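Local structure of erythrocyte membrane protein 1 (Plasmodium falciparum, 2XU0) at residues A[110-114]-A[115-119]; A[310-313]-A[314-318]. The protein is a parasite adhesin of the infected red-cell surface, represented by its N-terminal segment and first Duffy-binding-like domain, and probably binds host cell-surface receptors. The protein carries 10 engineered substitutions. One frame throughout, in Å; residues are numbered along the deposited sequence.

Contact 1. Residues A[110-114]-A[115-119]. With MG (magnesium ion), chain C.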
loop_
_atom_site.group_PDB
_atom_site.type_symbol
_atom_site.label_atom_id
_atom_site.label_comp_id
_atom_site.label_asym_id
_atom_site.label_seq_id
_atom_site.Cartn_x
_atom_site.Cartn_y
_atom_site.Cartn_z
ATOM N N GLU A 110 4.227 -0.225 -12.124
ATOM C CA GLU A 110 2.810 -0.395 -12.413
ATOM C C GLU A 110 2.081 -1.210 -11.370
ATOM O O GLU A 110 2.608 -2.208 -10.904
ATOM C CB GLU A 110 2.610 -1.047 -13.817
ATOM C CG GLU A 110 3.772 -0.957 -14.806
ATOM C CD GLU A 110 4.858 -2.014 -14.674
ATOM O OE1 GLU A 110 4.832 -2.995 -15.453
ATOM O OE2 GLU A 110 5.763 -1.836 -13.826
ATOM N N ALA A 111 0.829 -0.853 -11.086
ATOM C CA ALA A 111 -0.013 -1.711 -10.241
ATOM C C ALA A 111 -0.614 -2.784 -11.186
ATOM O O ALA A 111 -0.738 -2.533 -12.393
ATOM C CB ALA A 111 -1.142 -0.897 -9.622
ATOM N N TYR A 112 -0.971 -3.952 -10.649
ATOM C CA TYR A 112 -1.634 -5.009 -11.420
ATOM C C TYR A 112 -3.119 -5.056 -10.995
ATOM O O TYR A 112 -3.398 -5.403 -9.850
ATOM C CB TYR A 112 -0.950 -6.369 -11.210
ATOM C CG TYR A 112 -1.611 -7.480 -11.995
ATOM C CD1 TYR A 112 -1.149 -7.839 -13.260
ATOM C CD2 TYR A 112 -2.750 -8.120 -11.508
ATOM C CE1 TYR A 112 -1.785 -8.837 -14.005
ATOM C CE2 TYR A 112 -3.407 -9.092 -12.254
ATOM C CZ TYR A 112 -2.910 -9.466 -13.491
ATOM O OH TYR A 112 -3.548 -10.473 -14.174
ATOM N N CYS A 113 -4.050 -4.731 -11.924
ATOM C CA CYS A 113 -5.511 -4.679 -11.713
ATOM C C CYS A 113 -6.279 -5.679 -12.611
ATOM O O CYS A 113 -7.504 -5.655 -12.618
ATOM C CB CYS A 113 -6.043 -3.256 -11.916
ATOM S SG CYS A 113 -5.111 -1.976 -11.047
ATOM N N ASN A 114 -5.591 -6.542 -13.349
ATOM C CA ASN A 114 -6.245 -7.530 -14.227
ATOM C C ASN A 114 -6.675 -8.806 -13.477
ATOM O O ASN A 114 -6.512 -8.889 -12.263
ATOM C CB ASN A 114 -5.395 -7.831 -15.481
ATOM C CG ASN A 114 -5.120 -6.628 -16.369
ATOM O OD1 ASN A 114 -5.924 -5.688 -16.488
ATOM N ND2 ASN A 114 -3.964 -6.632 -17.023
ATOM N N SER A 115 -7.228 -9.799 -14.200
ATOM C CA SER A 115 -7.787 -10.999 -13.591
ATOM C C SER A 115 -6.956 -12.242 -13.352
ATOM O O SER A 115 -7.245 -12.942 -12.384
ATOM C CB SER A 115 -9.105 -11.368 -14.256
ATOM O OG SER A 115 -8.947 -11.504 -15.652
ATOM N N ASP A 116 -6.011 -12.591 -14.241
ATOM C CA ASP A 116 -5.278 -13.859 -14.084
ATOM C C ASP A 116 -4.449 -13.967 -12.782
ATOM O O ASP A 116 -4.442 -15.027 -12.140
ATOM C CB ASP A 116 -4.434 -14.198 -15.332
ATOM C CG ASP A 116 -5.151 -14.129 -16.678
ATOM O OD1 ASP A 116 -6.384 -14.368 -16.718
ATOM O OD2 ASP A 116 -4.486 -13.809 -17.689
ATOM N N LYS A 117 -3.816 -12.853 -12.372
ATOM C CA LYS A 117 -2.966 -12.829 -11.174
ATOM C C LYS A 117 -3.684 -12.387 -9.866
ATOM O O LYS A 117 -3.031 -12.249 -8.825
ATOM C CB LYS A 117 -1.684 -12.014 -11.431
ATOM C CG LYS A 117 -0.852 -12.490 -12.618
ATOM C CD LYS A 117 0.574 -11.968 -12.516
ATOM C CE LYS A 117 1.502 -12.618 -13.520
ATOM N NZ LYS A 117 1.466 -11.921 -14.831
ATOM N N ILE A 118 -5.003 -12.160 -9.914
ATOM C CA ILE A 118 -5.726 -11.756 -8.705
ATOM C C ILE A 118 -6.952 -12.594 -8.518
ATOM O O ILE A 118 -7.845 -12.548 -9.363
ATOM C CB ILE A 118 -6.019 -10.211 -8.585
ATOM C CG1 ILE A 118 -4.709 -9.432 -8.293
ATOM C CG2 ILE A 118 -7.068 -9.913 -7.436
ATOM C CD1 ILE A 118 -4.773 -8.006 -8.370
ATOM N N ARG A 119 -7.026 -13.297 -7.371
ATOM C CA ARG A 119 -8.172 -14.125 -6.968
ATOM C C ARG A 119 -9.339 -13.204 -6.700
ATOM O O ARG A 119 -9.201 -12.225 -5.969
ATOM C CB ARG A 119 -7.856 -14.959 -5.697
ATOM C CG ARG A 119 -6.453 -15.572 -5.652
ATOM C CD ARG A 119 -6.094 -16.139 -4.275
ATOM N NE ARG A 119 -4.935 -17.030 -4.354
ATOM C CZ ARG A 119 -3.682 -16.638 -4.172
ATOM N NH1 ARG A 119 -3.414 -15.380 -3.866
ATOM N NH2 ARG A 119 -2.685 -17.505 -4.284
HETATM MG MG MG C . -8.767 -13.989 -11.068
HETATM O O HOH W 1 -6.918 -15.527 -10.583
HETATM O O HOH W 2 -10.109 -15.293 -9.565
HETATM O O HOH W 3 -9.402 -15.284 -13.044
#

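Contact 2. Residues A[310-313]-A[314-318]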
loop_
_atom_site.group_PDB
_atom_site.type_symbol
_atom_site.label_atom_id
_atom_site.label_comp_id
_atom_site.label_asym_id
_atom_site.label_seq_id
_atom_site.Cartn_x
_atom_site.Cartn_y
_atom_site.Cartn_z
ATOM N N PRO A 310 -8.754 -5.772 5.981
ATOM C CA PRO A 310 -8.892 -6.460 4.691
ATOM C C PRO A 310 -7.897 -5.942 3.661
ATOM O O PRO A 310 -7.710 -4.732 3.501
ATOM C CB PRO A 310 -10.353 -6.178 4.277
ATOM C CG PRO A 310 -11.069 -5.969 5.575
ATOM C CD PRO A 310 -10.064 -5.299 6.480
ATOM N N GLN A 311 -7.272 -6.872 2.957
ATOM C CA GLN A 311 -6.232 -6.611 1.953
ATOM C C GLN A 311 -6.623 -5.607 0.865
ATOM O O GLN A 311 -5.824 -4.724 0.541
ATOM C CB GLN A 311 -5.712 -7.931 1.367
ATOM C CG GLN A 311 -4.542 -7.755 0.389
ATOM C CD GLN A 311 -3.921 -9.039 0.009
ATOM O OE1 GLN A 311 -4.545 -9.894 -0.635
ATOM N NE2 GLN A 311 -2.627 -9.161 0.306
ATOM N N PHE A 312 -7.846 -5.733 0.310
ATOM C CA PHE A 312 -8.347 -4.821 -0.714
ATOM C C PHE A 312 -8.324 -3.363 -0.194
ATOM O O PHE A 312 -7.952 -2.459 -0.929
ATOM C CB PHE A 312 -9.787 -5.229 -1.175
ATOM C CG PHE A 312 -10.456 -4.089 -1.918
ATOM C CD1 PHE A 312 -10.029 -3.724 -3.193
ATOM C CD2 PHE A 312 -11.418 -3.298 -1.290
ATOM C CE1 PHE A 312 -10.527 -2.572 -3.814
ATOM C CE2 PHE A 312 -11.938 -2.167 -1.928
ATOM C CZ PHE A 312 -11.502 -1.822 -3.195
ATOM N N LEU A 313 -8.766 -3.134 1.052
ATOM C CA LEU A 313 -8.774 -1.791 1.651
ATOM C C LEU A 313 -7.345 -1.233 1.825
ATOM O O LEU A 313 -7.103 -0.043 1.595
ATOM C CB LEU A 313 -9.537 -1.804 3.007
ATOM C CG LEU A 313 -11.027 -2.163 2.893
ATOM C CD1 LEU A 313 -11.671 -2.273 4.259
ATOM C CD2 LEU A 313 -11.787 -1.181 1.942
ATOM N N ARG A 314 -6.419 -2.088 2.237
ATOM C CA ARG A 314 -5.003 -1.731 2.388
ATOM C C ARG A 314 -4.426 -1.380 1.025
ATOM O O ARG A 314 -3.732 -0.398 0.925
ATOM C CB ARG A 314 -4.203 -2.913 2.922
ATOM C CG ARG A 314 -4.565 -3.334 4.329
ATOM C CD ARG A 314 -3.506 -4.247 4.897
ATOM N NE ARG A 314 -2.967 -5.250 3.961
ATOM C CZ ARG A 314 -3.184 -6.556 4.046
ATOM N NH1 ARG A 314 -4.037 -7.039 4.936
ATOM N NH2 ARG A 314 -2.601 -7.384 3.198
ATOM N N TRP A 315 -4.730 -2.170 -0.022
ATOM C CA TRP A 315 -4.199 -1.903 -1.358
ATOM C C TRP A 315 -4.726 -0.636 -1.980
ATOM O O TRP A 315 -3.972 0.056 -2.653
ATOM C CB TRP A 315 -4.428 -3.085 -2.306
ATOM C CG TRP A 315 -3.646 -4.337 -1.992
ATOM C CD1 TRP A 315 -2.625 -4.485 -1.088
ATOM C CD2 TRP A 315 -3.693 -5.560 -2.753
ATOM N NE1 TRP A 315 -2.103 -5.766 -1.176
ATOM C CE2 TRP A 315 -2.717 -6.432 -2.212
ATOM C CE3 TRP A 315 -4.472 -6.002 -3.840
ATOM C CZ2 TRP A 315 -2.535 -7.746 -2.697
ATOM C CZ3 TRP A 315 -4.314 -7.309 -4.296
ATOM C CH2 TRP A 315 -3.365 -8.168 -3.722
ATOM N N PHE A 316 -6.018 -0.325 -1.753
ATOM C CA PHE A 316 -6.639 0.867 -2.287
ATOM C C PHE A 316 -6.061 2.095 -1.547
ATOM O O PHE A 316 -5.840 3.124 -2.170
ATOM C CB PHE A 316 -8.186 0.741 -2.119
ATOM C CG PHE A 316 -9.084 1.688 -2.887
ATOM C CD1 PHE A 316 -8.556 2.583 -3.821
ATOM C CD2 PHE A 316 -10.464 1.706 -2.656
ATOM C CE1 PHE A 316 -9.394 3.460 -4.535
ATOM C CE2 PHE A 316 -11.295 2.604 -3.342
ATOM C CZ PHE A 316 -10.762 3.457 -4.293
ATOM N N GLU A 317 -5.803 1.981 -0.230
ATOM C CA GLU A 317 -5.218 3.083 0.550
ATOM C C GLU A 317 -3.774 3.336 0.044
ATOM O O GLU A 317 -3.378 4.480 -0.131
ATOM C CB GLU A 317 -5.246 2.764 2.069
ATOM C CG GLU A 317 -4.669 3.850 2.957
ATOM C CD GLU A 317 -3.157 3.886 3.116
ATOM O OE1 GLU A 317 -2.491 2.858 2.855
ATOM O OE2 GLU A 317 -2.636 4.967 3.466
ATOM N N GLU A 318 -3.013 2.281 -0.222
ATOM C CA GLU A 318 -1.651 2.452 -0.759
ATOM C C GLU A 318 -1.707 2.968 -2.201
ATOM O O GLU A 318 -0.866 3.779 -2.609
ATOM C CB GLU A 318 -0.912 1.128 -0.712
ATOM C CG GLU A 318 0.548 1.199 -1.136
ATOM C CD GLU A 318 1.259 -0.117 -0.956
ATOM O OE1 GLU A 318 0.609 -1.084 -0.496
ATOM O OE2 GLU A 318 2.484 -0.171 -1.212
#

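Contact 1. Residues A[110-114]-A[115-119]
A magnesium-binding type I beta turn, Ser-115 to Ile-118, closes against the ring of Tyr-112 in the 110-119 part of the loop between helices 78-81 and 133-136. The hydroxyl of Tyr-112 accepts the backbone N-H of Lys-117 in a nearly straight bond (N to OH 3.0 Å, 161° at the hydrogen). With CG anti to the backbone N (chi1 -180°), the phenol reaches forward to the turn; tyrosine fits here because it brings both a terminal acceptor and a ring face. Lys-117 crosses the ring at about a right angle, its methylenes covering that face, with CB 3.8 Å from the centroid as a CH-pi contact. Ile-118 CD1 meets the ring edge, in plane, 3.7 Å from CD2, and isoleucine suits this buried place, where it also packs on Ala-131 and Met-208. The turn's own Ile-118 N to Ser-115 O bond is weak, at 3.4 Å. Both ends of the turn present carbonyls to the magnesium, Ser-115 O at 2.3 Å and Ile-118 O at 2.4 Å, and Asn-121 O and three waters complete the six ligands. Cys-113 points away to its disulfide with Cys-130, and the loop's backbone bonds to Ala-131, Met-208 and Leu-210, ahead of helix 133-136.

Contact 2. Residues A[310-313]-A[314-318]
Gln-311 lies over one face of the Trp-315 indole, one turn further along the helix, and this is the tightly packed flank of the contact. Its CG, anti to the backbone N (chi1 -175°), sits 3.7 Å from the centroid of the five-membered ring as a CH-pi contact, and the extended chain carries CD to 3.3 Å from Trp-315 CZ2. The amide is stacked on the indole, the planes 27° apart. A glutamine suits the place because its methylenes cover the ring while its amide bonds to Met-208 N, Asp-207 and Asp-198. Arg-314 bends at chi3, bringing its guanidinium flat over Gln-311 CA; it makes salt bridges to Asp-198 and Asp-201, and its NH1 also hydrogen-bonds Val-309 O. Asp-198 OD1 accepts Trp-315 NE1 too, and draws together two donors, Arg-314 NH2 and Gln-311 NE2.

Packing between the two segments is looser on the Phe-312 and Phe-316 flank, although it too is buried. The two side chains lie side by side, pointing the same way, but the ring planes are 40° apart and the centroids 5.7 Å, neither a stack nor edge-to-face; only Phe-312 CZ and Phe-316 CD2 come close, at 3.7 Å. The phenylalanines and Leu-313 suit a flank buried against helices 371-407 and 415-423, where Phe-312 meets Tyr-398 and Leu-313 meets Phe-417.

Pro-310 is the N-cap: its ring fixes phi, which suits a residue still outside the helix, and its O takes the first i to i+4 bond, from Arg-314 N at 3.2 Å. Trp-315 N to Gln-311 O follows at 2.8 Å. Such i to i+4 bonds and side-chain pairs mark the opening of a buried alpha-helix, here helix 311-338 in the helical core of a Duffy-binding-like domain.

Contact 1 comes first along the chain, in the loop between helices 78-81 and 133-136; contact 2 follows nearly two hundred residues later, where helix 311-338 begins. Even so, their centres are only about 14 Å apart, and they meet directly through packing of Ile-118 CD1 and Trp-315 CZ3, 4.2 Å from each other. Ala-131 touches both of these side chains, while Met-208 donates its backbone N-H to Gln-311 OE1 and packs on Ile-118. The magnesium turn is thus laid against a buried helix near the centre of the chain, itself farther out, with its metal about 11 Å from the Trp-315 side chain.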